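Local structure of GTPase-activating protein skywalker (Drosophila melanogaster, 5HJQ) at residues Met138-Gln141 with Thr145-Leu148; Arg179-Leu184 with Pro195-Ile200. The protein acts as a GTPase-activating protein for Rab35 in synaptic vesicle protein turnover and binds phosphoinositides through the TBC domain described here. All coordinates share one frame; numbering follows the deposited sequence.

Contact 1 of 2, residues Met138-Gln141 with Thr145-Leu148; sequences MVHQ and TTEL
His140 lays its imidazole against the backbone of Thr145, where the chain leaving helix 134-143 passes alongside the helix. CE1 of His140 lies 3.9 Å from CA of Thr145. The ring nitrogen ND1 of His140 comes as near to the carbonyl carbon of Thr145, and the backbone N of Thr145 sits over one face of the ring, displaced toward its rim. At the edge, near the ring plane, stands the hydroxyl of Thr146, but its OG1 is 4.0 Å from ND1 of His140, too long for a hydrogen bond. One residue earlier on the helix, the buried Val139 turns a single methyl to the same backbone: CG1, anti to the backbone N (chi1 173°), reaches to 3.6 Å from the carbonyl O of Thr145. The contact, at a corner of the TBC domain where His140 and Thr146 are exposed, is therefore side chain from the helix against main chain from the loop, and it illustrates how a polypeptide folds back over the end of the helix it has just left. The fold-back continues in an ST turn, in which OG1 of Thr145 accepts a hydrogen bond of 2.9 Å from the backbone N of Glu147 at an N-H...O angle of 148°. That bond ties the threonine hydroxyl to its own loop, and CB of Thr145 points away from the helix. Farther out, both pieces rest on helix 171-187: Met138 packs on Val183 and Asp187, Leu148 on Thr172 and Arg179, and Gln141 OE1 is hydrogen-bonded to the hydroxyl of Tyr186.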
loop_
_atom_site.group_PDB
_atom_site.type_symbol
_atom_site.label_atom_id
_atom_site.label_comp_id
_atom_site.label_asym_id
_atom_site.label_seq_id
_atom_site.Cartn_x
_atom_site.Cartn_y
_atom_site.Cartn_z
ATOM N N MET A 138 -22.782 12.984 1.323
ATOM C CA MET A 138 -22.314 12.220 2.475
ATOM C C MET A 138 -21.646 13.127 3.503
ATOM O O MET A 138 -21.901 13.013 4.702
ATOM C CB MET A 138 -21.336 11.130 2.033
ATOM C CG MET A 138 -21.904 10.116 1.051
ATOM S SD MET A 138 -23.126 9.019 1.795
ATOM C CE MET A 138 -24.644 9.803 1.259
ATOM N N VAL A 139 -20.787 14.022 3.019
ATOM C CA VAL A 139 -20.113 14.997 3.872
ATOM C C VAL A 139 -21.116 15.793 4.692
ATOM O O VAL A 139 -20.916 16.031 5.884
ATOM C CB VAL A 139 -19.253 15.972 3.041
ATOM C CG1 VAL A 139 -18.697 17.090 3.918
ATOM C CG2 VAL A 139 -18.127 15.223 2.347
ATOM N N HIS A 140 -22.205 16.192 4.044
ATOM C CA HIS A 140 -23.235 16.980 4.701
ATOM C C HIS A 140 -23.947 16.161 5.771
ATOM O O HIS A 140 -24.059 16.592 6.916
ATOM C CB HIS A 140 -24.245 17.503 3.678
ATOM C CG HIS A 140 -24.694 18.906 3.938
ATOM N ND1 HIS A 140 -23.937 20.006 3.592
ATOM C CD2 HIS A 140 -25.820 19.392 4.514
ATOM C CE1 HIS A 140 -24.578 21.106 3.939
ATOM N NE2 HIS A 140 -25.724 20.763 4.500
ATOM N N GLN A 141 -24.422 14.978 5.389
ATOM C CA GLN A 141 -25.173 14.116 6.299
ATOM C C GLN A 141 -24.401 13.801 7.581
ATOM O O GLN A 141 -24.990 13.693 8.657
ATOM C CB GLN A 141 -25.564 12.815 5.596
ATOM C CG GLN A 141 -26.481 13.006 4.396
ATOM C CD GLN A 141 -27.017 11.693 3.857
ATOM O OE1 GLN A 141 -26.785 10.630 4.433
ATOM N NE2 GLN A 141 -27.736 11.760 2.741
ATOM N N THR A 145 -22.320 20.163 7.371
ATOM C CA THR A 145 -21.764 21.304 6.655
ATOM C C THR A 145 -20.691 20.881 5.654
ATOM O O THR A 145 -20.076 19.824 5.794
ATOM C CB THR A 145 -21.160 22.330 7.632
ATOM O OG1 THR A 145 -20.496 23.362 6.894
ATOM C CG2 THR A 145 -20.156 21.651 8.564
ATOM N N THR A 146 -20.481 21.715 4.642
ATOM C CA THR A 146 -19.424 21.498 3.664
ATOM C C THR A 146 -18.090 21.951 4.253
ATOM O O THR A 146 -17.031 21.405 3.939
ATOM C CB THR A 146 -19.722 22.261 2.351
ATOM O OG1 THR A 146 -20.863 21.679 1.708
ATOM C CG2 THR A 146 -18.538 22.208 1.402
ATOM N N GLU A 147 -18.166 22.940 5.137
ATOM C CA GLU A 147 -16.990 23.588 5.705
ATOM C C GLU A 147 -16.101 22.637 6.504
ATOM O O GLU A 147 -16.579 21.886 7.356
ATOM C CB GLU A 147 -17.431 24.757 6.590
ATOM C CG GLU A 147 -16.298 25.505 7.278
ATOM C CD GLU A 147 -16.805 26.595 8.204
ATOM O OE1 GLU A 147 -17.901 27.132 7.942
ATOM O OE2 GLU A 147 -16.108 26.918 9.189
ATOM N N LEU A 148 -14.802 22.679 6.217
ATOM C CA LEU A 148 -13.824 21.865 6.928
ATOM C C LEU A 148 -13.590 22.393 8.339
ATOM O O LEU A 148 -13.325 23.578 8.534
ATOM C CB LEU A 148 -12.496 21.821 6.167
ATOM C CG LEU A 148 -11.425 20.870 6.710
ATOM C CD1 LEU A 148 -11.791 19.422 6.420
ATOM C CD2 LEU A 148 -10.051 21.206 6.137
#

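Contact 2 of 2, residues Arg179-Leu184 with Pro195-Ile200; sequences RIVNVL and PVLYPI
Val181 stands with CG1 anti to its carbonyl carbon (chi1 -62°), which sends that methyl between Leu197 and Tyr198, both of which carry CG anti to the backbone N (chi1 -160° and -165°). CG1 of Val181 comes within 3.7 Å of CD2 of Tyr198, meeting the ring obliquely, and within 3.8 Å of CD2 of Leu197. The second methyl of the valine, CG2, adds a looser touch on the same side of the phenol ring, 4.1 Å from CD2 of Tyr198. One turn along the helix, CD1 of Leu184 closes to 3.6 Å on CD2 of Leu197, making that one leucine methyl the meeting point of two residues from helix 171-187. With an alanine in place of Val181 both methyls go, which is likely to open a gap between Leu197 and the tyrosine and leave CD2 of each without its valine neighbour. The interface is apolar and buried, as suits helix-to-helix packing in the all-helical TBC fold; the phenol hydroxyl runs past it to a hydrogen bond with Asp178 OD1. Around this pair, Tyr135 and Met138 of helix 134-143 pack on the 179-184 segment, Ile180 and Leu184 lean on helix 210-221, and Pro195 and Pro199 touch Trp276 of helix 274-279.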
loop_
_atom_site.group_PDB
_atom_site.type_symbol
_atom_site.label_atom_id
_atom_site.label_comp_id
_atom_site.label_asym_id
_atom_site.label_seq_id
_atom_site.Cartn_x
_atom_site.Cartn_y
_atom_site.Cartn_z
ATOM N N ARG A 179 -11.688 13.509 7.142
ATOM C CA ARG A 179 -13.055 13.650 6.659
ATOM C C ARG A 179 -13.428 12.511 5.717
ATOM O O ARG A 179 -14.544 11.995 5.770
ATOM C CB ARG A 179 -13.252 14.999 5.959
ATOM C CG ARG A 179 -14.646 15.181 5.381
ATOM C CD ARG A 179 -15.016 16.650 5.246
ATOM N NE ARG A 179 -14.221 17.342 4.236
ATOM C CZ ARG A 179 -14.325 18.639 3.971
ATOM N NH1 ARG A 179 -15.187 19.386 4.644
ATOM N NH2 ARG A 179 -13.565 19.192 3.035
ATOM N N ILE A 180 -12.493 12.122 4.856
ATOM C CA ILE A 180 -12.750 11.055 3.893
ATOM C C ILE A 180 -13.020 9.717 4.582
ATOM O O ILE A 180 -13.984 9.026 4.248
ATOM C CB ILE A 180 -11.576 10.882 2.910
ATOM C CG1 ILE A 180 -11.407 12.132 2.048
ATOM C CG2 ILE A 180 -11.807 9.673 2.019
ATOM C CD1 ILE A 180 -10.393 11.960 0.933
ATOM N N VAL A 181 -12.174 9.354 5.543
ATOM C CA VAL A 181 -12.325 8.073 6.231
ATOM C C VAL A 181 -13.593 8.057 7.085
ATOM O O VAL A 181 -14.197 7.004 7.289
ATOM C CB VAL A 181 -11.095 7.740 7.111
ATOM C CG1 VAL A 181 -9.847 7.623 6.255
ATOM C CG2 VAL A 181 -10.900 8.787 8.196
ATOM N N ASN A 182 -14.002 9.227 7.569
ATOM C CA ASN A 182 -15.261 9.350 8.295
ATOM C C ASN A 182 -16.435 9.061 7.377
ATOM O O ASN A 182 -17.361 8.338 7.745
ATOM C CB ASN A 182 -15.405 10.743 8.907
ATOM C CG ASN A 182 -14.895 10.808 10.336
ATOM O OD1 ASN A 182 -15.675 10.773 11.287
ATOM N ND2 ASN A 182 -13.581 10.904 10.492
ATOM N N VAL A 183 -16.385 9.635 6.178
ATOM C CA VAL A 183 -17.410 9.414 5.168
ATOM C C VAL A 183 -17.460 7.946 4.756
ATOM O O VAL A 183 -18.538 7.354 4.669
ATOM C CB VAL A 183 -17.168 10.291 3.921
ATOM C CG1 VAL A 183 -18.077 9.861 2.783
ATOM C CG2 VAL A 183 -17.378 11.766 4.254
ATOM N N LEU A 184 -16.290 7.366 4.504
ATOM C CA LEU A 184 -16.195 5.959 4.130
ATOM C C LEU A 184 -16.792 5.066 5.208
ATOM O O LEU A 184 -17.596 4.183 4.908
ATOM C CB LEU A 184 -14.741 5.571 3.862
ATOM C CG LEU A 184 -14.256 5.986 2.471
ATOM C CD1 LEU A 184 -12.783 5.679 2.279
ATOM C CD2 LEU A 184 -15.090 5.300 1.399
ATOM N N PRO A 195 -6.563 -1.036 8.794
ATOM C CA PRO A 195 -5.418 -0.183 9.131
ATOM C C PRO A 195 -4.718 0.381 7.897
ATOM O O PRO A 195 -3.893 1.283 8.018
ATOM C CB PRO A 195 -4.486 -1.135 9.896
ATOM C CG PRO A 195 -4.879 -2.493 9.454
ATOM C CD PRO A 195 -6.352 -2.429 9.225
ATOM N N VAL A 196 -5.042 -0.162 6.730
ATOM C CA VAL A 196 -4.424 0.237 5.470
ATOM C C VAL A 196 -5.121 1.440 4.834
ATOM O O VAL A 196 -4.513 2.204 4.083
ATOM C CB VAL A 196 -4.441 -0.935 4.466
ATOM C CG1 VAL A 196 -3.569 -0.630 3.272
ATOM C CG2 VAL A 196 -3.989 -2.234 5.148
ATOM N N LEU A 197 -6.402 1.602 5.146
ATOM C CA LEU A 197 -7.258 2.540 4.432
ATOM C C LEU A 197 -6.790 3.992 4.563
ATOM O O LEU A 197 -6.749 4.722 3.573
ATOM C CB LEU A 197 -8.698 2.397 4.926
ATOM C CG LEU A 197 -9.805 2.926 4.011
ATOM C CD1 LEU A 197 -11.033 2.021 4.102
ATOM C CD2 LEU A 197 -10.159 4.368 4.356
ATOM N N TYR A 198 -6.430 4.403 5.775
ATOM C CA TYR A 198 -5.990 5.776 6.015
ATOM C C TYR A 198 -4.660 6.121 5.317
ATOM O O TYR A 198 -4.584 7.156 4.653
ATOM C CB TYR A 198 -5.885 6.048 7.520
ATOM C CG TYR A 198 -5.793 7.516 7.884
ATOM C CD1 TYR A 198 -4.606 8.221 7.727
ATOM C CD2 TYR A 198 -6.890 8.194 8.396
ATOM C CE1 TYR A 198 -4.517 9.559 8.062
ATOM C CE2 TYR A 198 -6.810 9.532 8.730
ATOM C CZ TYR A 198 -5.621 10.206 8.564
ATOM O OH TYR A 198 -5.538 11.533 8.899
ATOM N N PRO A 199 -3.610 5.279 5.467
ATOM C CA PRO A 199 -2.356 5.612 4.775
ATOM C C PRO A 199 -2.509 5.778 3.262
ATOM O O PRO A 199 -1.846 6.630 2.671
ATOM C CB PRO A 199 -1.458 4.413 5.093
ATOM C CG PRO A 199 -1.944 3.936 6.405
ATOM C CD PRO A 199 -3.433 4.110 6.352
ATOM N N ILE A 200 -3.382 4.982 2.654
ATOM C CA ILE A 200 -3.628 5.069 1.219
ATOM C C ILE A 200 -4.344 6.377 0.873
ATOM O O ILE A 200 -3.997 7.051 -0.102
ATOM C CB ILE A 200 -4.458 3.870 0.719
ATOM C CG1 ILE A 200 -3.642 2.577 0.809
ATOM C CG2 ILE A 200 -4.914 4.091 -0.714
ATOM C CD1 ILE A 200 -4.376 1.362 0.276
#

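In the fold
Followed from the N terminus, the chain runs through helix 134-143 and at once closes contact 1, a short loop with three residues between its segments. It then travels to helix 171-187, whose later turns open contact 2; a ten-residue connection brings the chain back to close it at the start of helix 197-204. The two closures thus stand in series, neither nesting nor crossing, with centres about 16 Å apart. Helix 171-187 joins them: Met138 CB packs 3.6 Å from Val183 CG1, and Arg179 NH1 makes a weak hydrogen bond to Thr146 O. Together they link the outlying helix 134-143 to the domain interior, away from the inositol phosphate pocket.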